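Local coordinates for protein 6-carboxyhexanoate-coa ligase (Bacillus subtilis, PDB 5FLL) that belongs to the 6-carboxyhexanoate--CoA ligase family and holds pimeloyl-AMP in a pocket beside its mixed beta-sheet, at residues V189-W194 and G226-F231. Residues are numbered along the deposited sequence; the frame is centred on the assembly and turned at random.
Sequences VAELCW and GCRVFF. With WAQ (pimeloyl-AMP), chain C.
Residues 189-194 and 227-231 run antiparallel as neighbouring strands inside a mixed beta-sheet, joined by six backbone hydrogen bonds, and a classic beta bulge sets Val189 and Ala190 together opposite Phe231. On the face that carries Glu191, Cys193, Arg228 and Phe230, the extended side chain of Glu191 reaches along the sheet to Arg228. Glu191 OE2 accepts from Arg228 NE at 2.6 Å in a salt bridge, the acceptor 8° out of the guanidinium plane and the carboxylate nearly coplanar with it. Tyr204 OH is hydrogen-bonded to Arg228 NH2 and weakly to the same Glu191 oxygen. Cys193 SG sits over one guanidinium face, 3.3 Å from Arg228 NE. The arginine chain lies along the ribose of pimeloyl-AMP from CB on, and its bend at chi2 (65°) leaves NE turned to Glu191 while Arg228 NH1 donates to O4' of pimeloyl-AMP at 3.0 Å; NE, NH1 and NH2 each have a partner. The carboxylate of Glu191 also meets the edge of the Phe230 ring, and helix 170-184 packs on this face. Ala190, Leu192, Trp194, Cys227, Val229 and Phe231 share the other face, where helices 89-103 and 107-116 pack against Ala190, Leu192, Trp194 and Phe231. Phe231 turns its edge to Ala190 O and Leu192 CB. With CG between the backbone N and the carbonyl carbon (chi1 64°), the Trp194 indole lays one face over Cys227 CB, a CH-pi contact, while Cys227 SG approaches the ring obliquely and touches Leu192 CD2 at 3.8 Å.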
ATOM      1  N   VAL A 189     -20.302  -9.022 -23.112  1.00 28.28           N
ATOM      2  CA  VAL A 189     -20.721  -8.772 -24.489  1.00 29.16           C
ATOM      3  C   VAL A 189     -20.054  -7.514 -25.059  1.00 28.35           C
ATOM      4  O   VAL A 189     -19.712  -7.474 -26.238  1.00 27.88           O
ATOM      5  CB  VAL A 189     -22.255  -8.604 -24.604  1.00 32.68           C
ATOM      6  CG1 VAL A 189     -22.656  -8.292 -26.040  1.00 34.93           C
ATOM      7  CG2 VAL A 189     -22.989  -9.875 -24.152  1.00 36.80           C
ATOM      8  N   ALA A 190     -19.887  -6.494 -24.218  1.00 26.15           N
ATOM      9  CA  ALA A 190     -19.278  -5.261 -24.636  1.00 25.24           C
ATOM     10  C   ALA A 190     -18.864  -4.406 -23.452  1.00 27.03           C
ATOM     11  O   ALA A 190     -19.376  -4.575 -22.315  1.00 25.13           O
ATOM     12  CB  ALA A 190     -20.227  -4.490 -25.519  1.00 26.93           C
ATOM     13  N   GLU A 191     -17.932  -3.474 -23.738  1.00 27.30           N
ATOM     14  CA  GLU A 191     -17.488  -2.484 -22.801  1.00 24.74           C
ATOM     15  C   GLU A 191     -17.662  -1.083 -23.394  1.00 27.55           C
ATOM     16  O   GLU A 191     -17.419  -0.863 -24.590  1.00 27.28           O
ATOM     17  CB  GLU A 191     -16.014  -2.708 -22.445  1.00 25.01           C
ATOM     18  CG  GLU A 191     -15.473  -1.544 -21.612  1.00 26.48           C
ATOM     19  CD  GLU A 191     -14.024  -1.688 -21.209  1.00 28.86           C
ATOM     20  OE1 GLU A 191     -13.328  -2.541 -21.786  1.00 28.16           O
ATOM     21  OE2 GLU A 191     -13.573  -0.902 -20.346  1.00 28.04           O
ATOM     22  N   LEU A 192     -18.077  -0.126 -22.561  1.00 26.44           N
ATOM     23  CA  LEU A 192     -18.050   1.280 -22.946  1.00 26.02           C
ATOM     24  C   LEU A 192     -17.160   2.086 -22.002  1.00 26.74           C
ATOM     25  O   LEU A 192     -17.249   1.944 -20.782  1.00 30.59           O
ATOM     26  CB  LEU A 192     -19.437   1.842 -22.939  1.00 27.43           C
ATOM     27  CG  LEU A 192     -19.655   3.349 -22.984  1.00 29.93           C
ATOM     28  CD1 LEU A 192     -19.339   3.908 -24.375  1.00 31.68           C
ATOM     29  CD2 LEU A 192     -21.096   3.606 -22.588  1.00 30.81           C
ATOM     30  N   CYS A 193     -16.287   2.917 -22.561  1.00 25.85           N
ATOM     31  CA  CYS A 193     -15.268   3.583 -21.777  1.00 25.73           C
ATOM     32  C   CYS A 193     -14.910   4.974 -22.290  1.00 26.25           C
ATOM     33  O   CYS A 193     -14.672   5.173 -23.486  1.00 23.89           O
ATOM     34  CB  CYS A 193     -13.997   2.776 -21.810  1.00 25.73           C
ATOM     35  SG  CYS A 193     -12.598   3.700 -21.145  1.00 27.02           S
ATOM     36  N   TRP A 194     -14.849   5.929 -21.372  1.00 25.57           N
ATOM     37  CA  TRP A 194     -14.012   7.081 -21.580  1.00 24.93           C
ATOM     38  C   TRP A 194     -13.437   7.550 -20.250  1.00 26.00           C
ATOM     39  O   TRP A 194     -13.887   7.155 -19.167  1.00 24.61           O
ATOM     40  CB  TRP A 194     -14.762   8.189 -22.336  1.00 26.22           C
ATOM     41  CG  TRP A 194     -15.954   8.807 -21.652  1.00 26.84           C
ATOM     42  CD1 TRP A 194     -15.952   9.902 -20.876  1.00 30.01           C
ATOM     43  CD2 TRP A 194     -17.326   8.410 -21.765  1.00 28.03           C
ATOM     44  NE1 TRP A 194     -17.215  10.213 -20.462  1.00 29.85           N
ATOM     45  CE2 TRP A 194     -18.088   9.323 -21.010  1.00 28.99           C
ATOM     46  CE3 TRP A 194     -17.983   7.352 -22.405  1.00 26.57           C
ATOM     47  CZ2 TRP A 194     -19.465   9.202 -20.854  1.00 28.99           C
ATOM     48  CZ3 TRP A 194     -19.342   7.252 -22.274  1.00 27.28           C
ATOM     49  CH2 TRP A 194     -20.076   8.180 -21.519  1.00 29.01           C
ATOM     50  N   GLY A 226     -16.278  10.418 -16.233  1.00 37.36           N
ATOM     51  CA  GLY A 226     -15.826   9.312 -17.076  1.00 35.59           C
ATOM     52  C   GLY A 226     -16.872   8.200 -17.114  1.00 33.05           C
ATOM     53  O   GLY A 226     -17.958   8.347 -16.568  1.00 30.69           O
ATOM     54  N   CYS A 227     -16.533   7.089 -17.766  1.00 29.85           N
ATOM     55  CA  CYS A 227     -17.435   5.964 -17.860  1.00 29.76           C
ATOM     56  C   CYS A 227     -16.665   4.663 -18.023  1.00 28.22           C
ATOM     57  O   CYS A 227     -15.767   4.551 -18.857  1.00 26.92           O
ATOM     58  CB  CYS A 227     -18.371   6.158 -19.051  1.00 31.01           C
ATOM     59  SG  CYS A 227     -19.508   4.781 -19.369  1.00 31.50           S
ATOM     60  N   ARG A 228     -17.056   3.654 -17.257  1.00 30.05           N
ATOM     61  CA  ARG A 228     -16.560   2.298 -17.477  1.00 28.05           C
ATOM     62  C   ARG A 228     -17.690   1.346 -17.130  1.00 29.83           C
ATOM     63  O   ARG A 228     -17.954   1.081 -15.948  1.00 29.42           O
ATOM     64  CB  ARG A 228     -15.331   2.022 -16.595  1.00 27.15           C
ATOM     65  CG  ARG A 228     -14.267   1.128 -17.200  1.00 25.81           C
ATOM     66  CD  ARG A 228     -13.679   1.822 -18.395  1.00 28.25           C
ATOM     67  NE  ARG A 228     -12.560   1.161 -19.052  1.00 26.44           N
ATOM     68  CZ  ARG A 228     -11.297   1.530 -18.907  1.00 25.32           C
ATOM     69  NH1 ARG A 228     -10.962   2.494 -18.046  1.00 25.02           N
ATOM     70  NH2 ARG A 228     -10.368   0.937 -19.637  1.00 25.06           N
ATOM     71  N   VAL A 229     -18.339   0.818 -18.168  1.00 29.12           N
ATOM     72  CA  VAL A 229     -19.481  -0.070 -18.024  1.00 27.44           C
ATOM     73  C   VAL A 229     -19.176  -1.347 -18.805  1.00 30.51           C
ATOM     74  O   VAL A 229     -18.753  -1.276 -19.981  1.00 30.49           O
ATOM     75  CB  VAL A 229     -20.760   0.564 -18.614  1.00 28.35           C
ATOM     76  CG1 VAL A 229     -21.950  -0.350 -18.421  1.00 29.40           C
ATOM     77  CG2 VAL A 229     -21.048   1.892 -17.938  1.00 30.74           C
ATOM     78  N   PHE A 230     -19.374  -2.501 -18.141  1.00 28.22           N
ATOM     79  CA  PHE A 230     -19.294  -3.803 -18.781  1.00 27.62           C
ATOM     80  C   PHE A 230     -20.697  -4.333 -18.916  1.00 27.13           C
ATOM     81  O   PHE A 230     -21.398  -4.484 -17.926  1.00 27.35           O
ATOM     82  CB  PHE A 230     -18.467  -4.799 -17.950  1.00 27.29           C
ATOM     83  CG  PHE A 230     -17.076  -4.325 -17.613  1.00 26.78           C
ATOM     84  CD1 PHE A 230     -16.467  -3.354 -18.359  1.00 26.47           C
ATOM     85  CD2 PHE A 230     -16.383  -4.883 -16.569  1.00 26.24           C
ATOM     86  CE1 PHE A 230     -15.198  -2.937 -18.048  1.00 28.01           C
ATOM     87  CE2 PHE A 230     -15.111  -4.479 -16.261  1.00 27.20           C
ATOM     88  CZ  PHE A 230     -14.517  -3.484 -16.984  1.00 27.35           C
ATOM     89  N   PHE A 231     -21.104  -4.621 -20.145  1.00 26.89           N
ATOM     90  CA  PHE A 231     -22.413  -5.175 -20.385  1.00 27.93           C
ATOM     91  C   PHE A 231     -22.287  -6.695 -20.359  1.00 28.67           C
ATOM     92  O   PHE A 231     -21.559  -7.291 -21.161  1.00 25.83           O
ATOM     93  CB  PHE A 231     -22.963  -4.725 -21.739  1.00 29.42           C
ATOM     94  CG  PHE A 231     -23.242  -3.242 -21.834  1.00 30.91           C
ATOM     95  CD1 PHE A 231     -22.255  -2.365 -22.261  1.00 32.21           C
ATOM     96  CD2 PHE A 231     -24.511  -2.738 -21.564  1.00 34.15           C
ATOM     97  CE1 PHE A 231     -22.496  -0.999 -22.337  1.00 33.24           C
ATOM     98  CE2 PHE A 231     -24.770  -1.388 -21.661  1.00 35.05           C
ATOM     99  CZ  PHE A 231     -23.763  -0.514 -22.048  1.00 35.08           C
TER
HETATM  100  N1  WAQ C 700     -10.933  -1.799 -13.516  1.00 30.04           N
HETATM  101  C2  WAQ C 700     -12.240  -1.319 -13.562  1.00 26.97           C
HETATM  102  N3  WAQ C 700     -12.473  -0.003 -13.940  1.00 28.67           N
HETATM  103  C4  WAQ C 700     -11.408   0.786 -14.219  1.00 31.62           C
HETATM  104  C5  WAQ C 700     -10.152   0.310 -14.184  1.00 31.40           C
HETATM  105  C6  WAQ C 700      -9.929  -0.966 -13.820  1.00 33.68           C
HETATM  106  N6  WAQ C 700      -8.668  -1.378 -13.776  1.00 30.95           N
HETATM  107  N7  WAQ C 700      -9.326   1.297 -14.545  1.00 31.38           N
HETATM  108  C8  WAQ C 700     -10.044   2.380 -14.790  1.00 31.22           C
HETATM  109  N9  WAQ C 700     -11.341   2.057 -14.600  1.00 30.81           N
HETATM  110  C1' WAQ C 700     -12.519   2.923 -14.703  1.00 24.54           C
HETATM  111  C2' WAQ C 700     -12.485   3.869 -13.531  1.00 27.27           C
HETATM  112  O2' WAQ C 700     -13.783   4.264 -13.187  1.00 24.32           O
HETATM  113  C3' WAQ C 700     -11.759   5.080 -14.116  1.00 32.14           C
HETATM  114  O3' WAQ C 700     -12.001   6.250 -13.342  1.00 30.46           O
HETATM  115  C4' WAQ C 700     -12.440   5.153 -15.443  1.00 30.14           C
HETATM  116  O4' WAQ C 700     -12.567   3.760 -15.860  1.00 28.34           O
HETATM  117  C5' WAQ C 700     -11.532   5.840 -16.457  1.00 32.36           C
HETATM  118  O5' WAQ C 700     -10.261   5.403 -16.182  1.00 34.29           O
HETATM  119  OAB WAQ C 700      -6.632   6.294 -26.722  1.00 29.34           O
HETATM  120  OAC WAQ C 700      -7.639   6.526 -19.759  1.00 34.69           O
HETATM  121  OAD WAQ C 700      -8.884   7.512 -16.790  1.00 36.95           O
HETATM  122  OAE WAQ C 700      -7.002   4.080 -27.141  1.00 30.57           O
HETATM  123  OAH WAQ C 700      -7.775   5.132 -16.763  1.00 36.73           O
HETATM  124  CAK WAQ C 700      -9.380   5.070 -23.436  1.00 35.73           C
HETATM  125  CAL WAQ C 700      -8.731   5.492 -24.790  1.00 39.79           C
HETATM  126  CAM WAQ C 700      -8.747   5.809 -22.269  1.00 33.22           C
HETATM  127  CAN WAQ C 700      -7.334   4.938 -24.911  1.00 35.91           C
HETATM  128  CAO WAQ C 700      -9.590   5.657 -21.016  1.00 32.17           C
HETATM  129  OAU WAQ C 700      -9.500   5.759 -18.605  1.00 34.49           O
HETATM  130  CAW WAQ C 700      -6.978   5.119 -26.386  1.00 41.46           C
HETATM  131  CAX WAQ C 700      -8.772   6.008 -19.734  1.00 40.46           C
HETATM  132  PBG WAQ C 700      -9.006   5.917 -17.095  1.00 33.30           P